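Local coordinates for protein actibind (Aspergillus niger, PDB 3D3Z) that cleaves RNA as a T2-family ribonuclease, probably without base specificity but preferring adenylic acid, at residues S12-N17 with Y202-G207. Sequence-based numbering, arbitrary orientation.
Sequences SCQTDN and YFNVKG
Ser12 and Val205 show how a coil segment can dock on a strand by gripping both polar backbone atoms of a single residue. Ser12 N donates to Val205 O at 3.0 Å, and the donor stands well above the carbonyl plane. The second bond comes from the side chain: Ser12 CB lies 3.7 Å from Val205 O, and OG, placed between the backbone N and the carbonyl carbon (chi1 58°), accepts from Val205 N at 2.9 Å in a nearly straight bond of 166°. The same OG is hydrogen-bonded to Gly28 O, which makes this buried hydroxyl a link from the loop to both strand 195-206 and the residue before strand 29-35. Strand 195-206, gripped here near its end, runs through the antiparallel sheet of the RNase T2 fold between strands 29-35 and 213-216; the Val205 side chain also touches Leu30 and Tyr214, on the two flanking strands. One residue earlier in the strand, Asn204 sends its CB toward the loop. Asn204 CB and CG each approach Ser12 O to 3.2 Å, the same oxygen that accepts from Gln14 N in a classic gamma turn centred on Cys13. The amide end lies among Cys13 CB and the Gln14 side chain, which crosses it at about a right angle, their amide planes 68° apart. Cys13 SG continues into the disulfide with Cys58, tying the coil covalently to the loop after strand 49-56.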
ATOM      1  N   SER A  12      -2.606  14.572   9.151  1.00 27.09           N
ATOM      2  CA  SER A  12      -3.957  14.048   9.016  1.00 26.20           C
ATOM      3  C   SER A  12      -4.296  13.159  10.240  1.00 25.44           C
ATOM      4  O   SER A  12      -3.412  12.595  10.858  1.00 25.66           O
ATOM      5  CB  SER A  12      -4.141  13.267   7.699  1.00 25.81           C
ATOM      6  OG  SER A  12      -3.221  12.200   7.599  1.00 22.55           O
ATOM      7  N   CYS A  13      -5.579  13.082  10.529  1.00 26.39           N
ATOM      8  CA  CYS A  13      -6.181  12.368  11.662  1.00 27.78           C
ATOM      9  C   CYS A  13      -5.792  12.880  13.030  1.00 28.39           C
ATOM     10  O   CYS A  13      -6.667  12.990  13.872  1.00 28.01           O
ATOM     11  CB  CYS A  13      -5.933  10.848  11.633  1.00 27.99           C
ATOM     12  SG  CYS A  13      -6.817  10.008  10.372  1.00 26.01           S
ATOM     13  N   GLN A  14      -4.495  13.147  13.228  1.00 29.60           N
ATOM     14  CA  GLN A  14      -3.956  13.620  14.489  1.00 31.32           C
ATOM     15  C   GLN A  14      -4.225  15.101  14.734  1.00 31.94           C
ATOM     16  O   GLN A  14      -3.906  15.572  15.820  1.00 33.32           O
ATOM     17  CB  GLN A  14      -2.449  13.279  14.606  1.00 31.38           C
ATOM     18  CG  GLN A  14      -2.159  11.764  14.459  1.00 33.46           C
ATOM     19  CD  GLN A  14      -0.720  11.299  14.800  1.00 35.90           C
ATOM     20  OE1 GLN A  14      -0.184  11.631  15.867  1.00 42.36           O
ATOM     21  NE2 GLN A  14      -0.111  10.462  13.914  1.00 39.36           N
ATOM     22  N   THR A  15      -4.801  15.825  13.756  1.00 31.74           N
ATOM     23  CA  THR A  15      -5.155  17.248  13.912  1.00 31.70           C
ATOM     24  C   THR A  15      -6.556  17.510  13.392  1.00 31.60           C
ATOM     25  O   THR A  15      -7.096  16.727  12.641  1.00 31.42           O
ATOM     26  CB  THR A  15      -4.115  18.234  13.195  1.00 31.90           C
ATOM     27  OG1 THR A  15      -4.146  18.067  11.770  1.00 28.70           O
ATOM     28  CG2 THR A  15      -2.685  17.996  13.672  1.00 32.02           C
ATOM     29  N   ASP A  16      -7.117  18.648  13.777  0.70 31.94           N
ATOM     30  CA  ASP A  16      -8.445  19.037  13.363  0.70 32.27           C
ATOM     31  C   ASP A  16      -8.408  20.145  12.285  0.70 32.62           C
ATOM     32  O   ASP A  16      -8.454  21.338  12.601  0.70 33.33           O
ATOM     33  CB  ASP A  16      -9.282  19.532  14.557  0.70 32.66           C
ATOM     34  CG  ASP A  16     -10.690  19.845  14.147  0.70 32.84           C
ATOM     35  OD1 ASP A  16     -11.116  19.261  13.148  0.70 36.35           O
ATOM     36  OD2 ASP A  16     -11.375  20.670  14.776  0.70 37.64           O
ATOM     37  N   ASN A  17      -8.423  19.740  11.020  1.00 31.92           N
ATOM     38  CA  ASN A  17      -8.251  20.680   9.904  1.00 31.45           C
ATOM     39  C   ASN A  17      -9.229  20.373   8.776  1.00 31.29           C
ATOM     40  O   ASN A  17      -9.798  19.272   8.730  1.00 32.07           O
ATOM     41  CB  ASN A  17      -6.798  20.617   9.427  1.00 31.10           C
ATOM     42  CG  ASN A  17      -5.850  21.327  10.362  1.00 30.24           C
ATOM     43  OD1 ASN A  17      -5.022  20.697  11.065  1.00 31.36           O
ATOM     44  ND2 ASN A  17      -5.943  22.662  10.373  1.00 29.23           N
ATOM     45  N   TYR A 202       0.087   1.458   8.467  1.00 21.35           N
ATOM     46  CA  TYR A 202      -0.714   2.672   8.600  1.00 21.20           C
ATOM     47  C   TYR A 202       0.177   3.906   8.724  1.00 21.43           C
ATOM     48  O   TYR A 202       1.298   3.854   9.278  1.00 21.85           O
ATOM     49  CB  TYR A 202      -1.653   2.611   9.812  1.00 22.05           C
ATOM     50  CG  TYR A 202      -2.753   1.560   9.722  1.00 21.88           C
ATOM     51  CD1 TYR A 202      -4.072   1.919   9.577  1.00 21.95           C
ATOM     52  CD2 TYR A 202      -2.458   0.194   9.813  1.00 24.88           C
ATOM     53  CE1 TYR A 202      -5.093   0.939   9.484  1.00 22.34           C
ATOM     54  CE2 TYR A 202      -3.478  -0.793   9.739  1.00 21.86           C
ATOM     55  CZ  TYR A 202      -4.773  -0.403   9.594  1.00 24.04           C
ATOM     56  OH  TYR A 202      -5.758  -1.367   9.516  1.00 24.01           O
ATOM     57  N   PHE A 203      -0.323   4.996   8.151  1.00 21.52           N
ATOM     58  CA  PHE A 203       0.382   6.285   8.096  1.00 20.49           C
ATOM     59  C   PHE A 203      -0.610   7.422   8.234  1.00 19.87           C
ATOM     60  O   PHE A 203      -1.778   7.362   7.798  1.00 20.08           O
ATOM     61  CB  PHE A 203       1.063   6.483   6.738  1.00 20.37           C
ATOM     62  CG  PHE A 203       2.225   5.609   6.507  1.00 18.80           C
ATOM     63  CD1 PHE A 203       3.469   5.982   6.961  1.00 19.54           C
ATOM     64  CD2 PHE A 203       2.075   4.413   5.812  1.00 18.36           C
ATOM     65  CE1 PHE A 203       4.535   5.199   6.729  1.00 19.53           C
ATOM     66  CE2 PHE A 203       3.142   3.626   5.597  1.00 21.12           C
ATOM     67  CZ  PHE A 203       4.368   4.019   6.041  1.00 19.69           C
ATOM     68  N   ASN A 204      -0.139   8.500   8.827  1.00 21.28           N
ATOM     69  CA  ASN A 204      -0.797   9.778   8.626  1.00 20.87           C
ATOM     70  C   ASN A 204       0.149  10.624   7.748  1.00 20.17           C
ATOM     71  O   ASN A 204       1.346  10.316   7.628  1.00 21.09           O
ATOM     72  CB  ASN A 204      -1.135  10.477   9.946  1.00 21.59           C
ATOM     73  CG  ASN A 204      -2.097   9.654  10.865  1.00 23.60           C
ATOM     74  OD1 ASN A 204      -3.131   9.128  10.447  1.00 24.05           O
ATOM     75  ND2 ASN A 204      -1.742   9.588  12.117  1.00 22.79           N
ATOM     76  N   VAL A 205      -0.413  11.661   7.139  1.00 20.74           N
ATOM     77  CA  VAL A 205       0.243  12.449   6.057  1.00 21.51           C
ATOM     78  C   VAL A 205       0.233  13.955   6.367  1.00 22.40           C
ATOM     79  O   VAL A 205      -0.780  14.529   6.739  1.00 22.95           O
ATOM     80  CB  VAL A 205      -0.376  12.144   4.652  1.00 21.07           C
ATOM     81  CG1 VAL A 205       0.320  12.957   3.538  1.00 20.32           C
ATOM     82  CG2 VAL A 205      -0.229  10.629   4.345  1.00 18.21           C
ATOM     83  N   LYS A 206       1.407  14.561   6.191  1.00 23.78           N
ATOM     84  CA  LYS A 206       1.581  16.016   6.190  1.00 24.94           C
ATOM     85  C   LYS A 206       1.669  16.448   4.730  1.00 23.60           C
ATOM     86  O   LYS A 206       2.573  16.039   4.020  1.00 24.22           O
ATOM     87  CB  LYS A 206       2.864  16.379   6.918  1.00 25.76           C
ATOM     88  CG  LYS A 206       2.876  15.995   8.396  1.00 29.38           C
ATOM     89  CD  LYS A 206       4.292  16.064   9.009  1.00 29.39           C
ATOM     90  CE  LYS A 206       4.651  17.483   9.460  1.00 34.63           C
ATOM     91  NZ  LYS A 206       3.797  18.016  10.591  1.00 36.46           N
ATOM     92  N   GLY A 207       0.683  17.213   4.293  1.00 23.68           N
ATOM     93  CA  GLY A 207       0.587  17.636   2.910  1.00 23.53           C
ATOM     94  C   GLY A 207      -0.254  16.730   2.020  1.00 23.26           C
ATOM     95  O   GLY A 207      -1.300  16.189   2.409  1.00 20.90           O
TER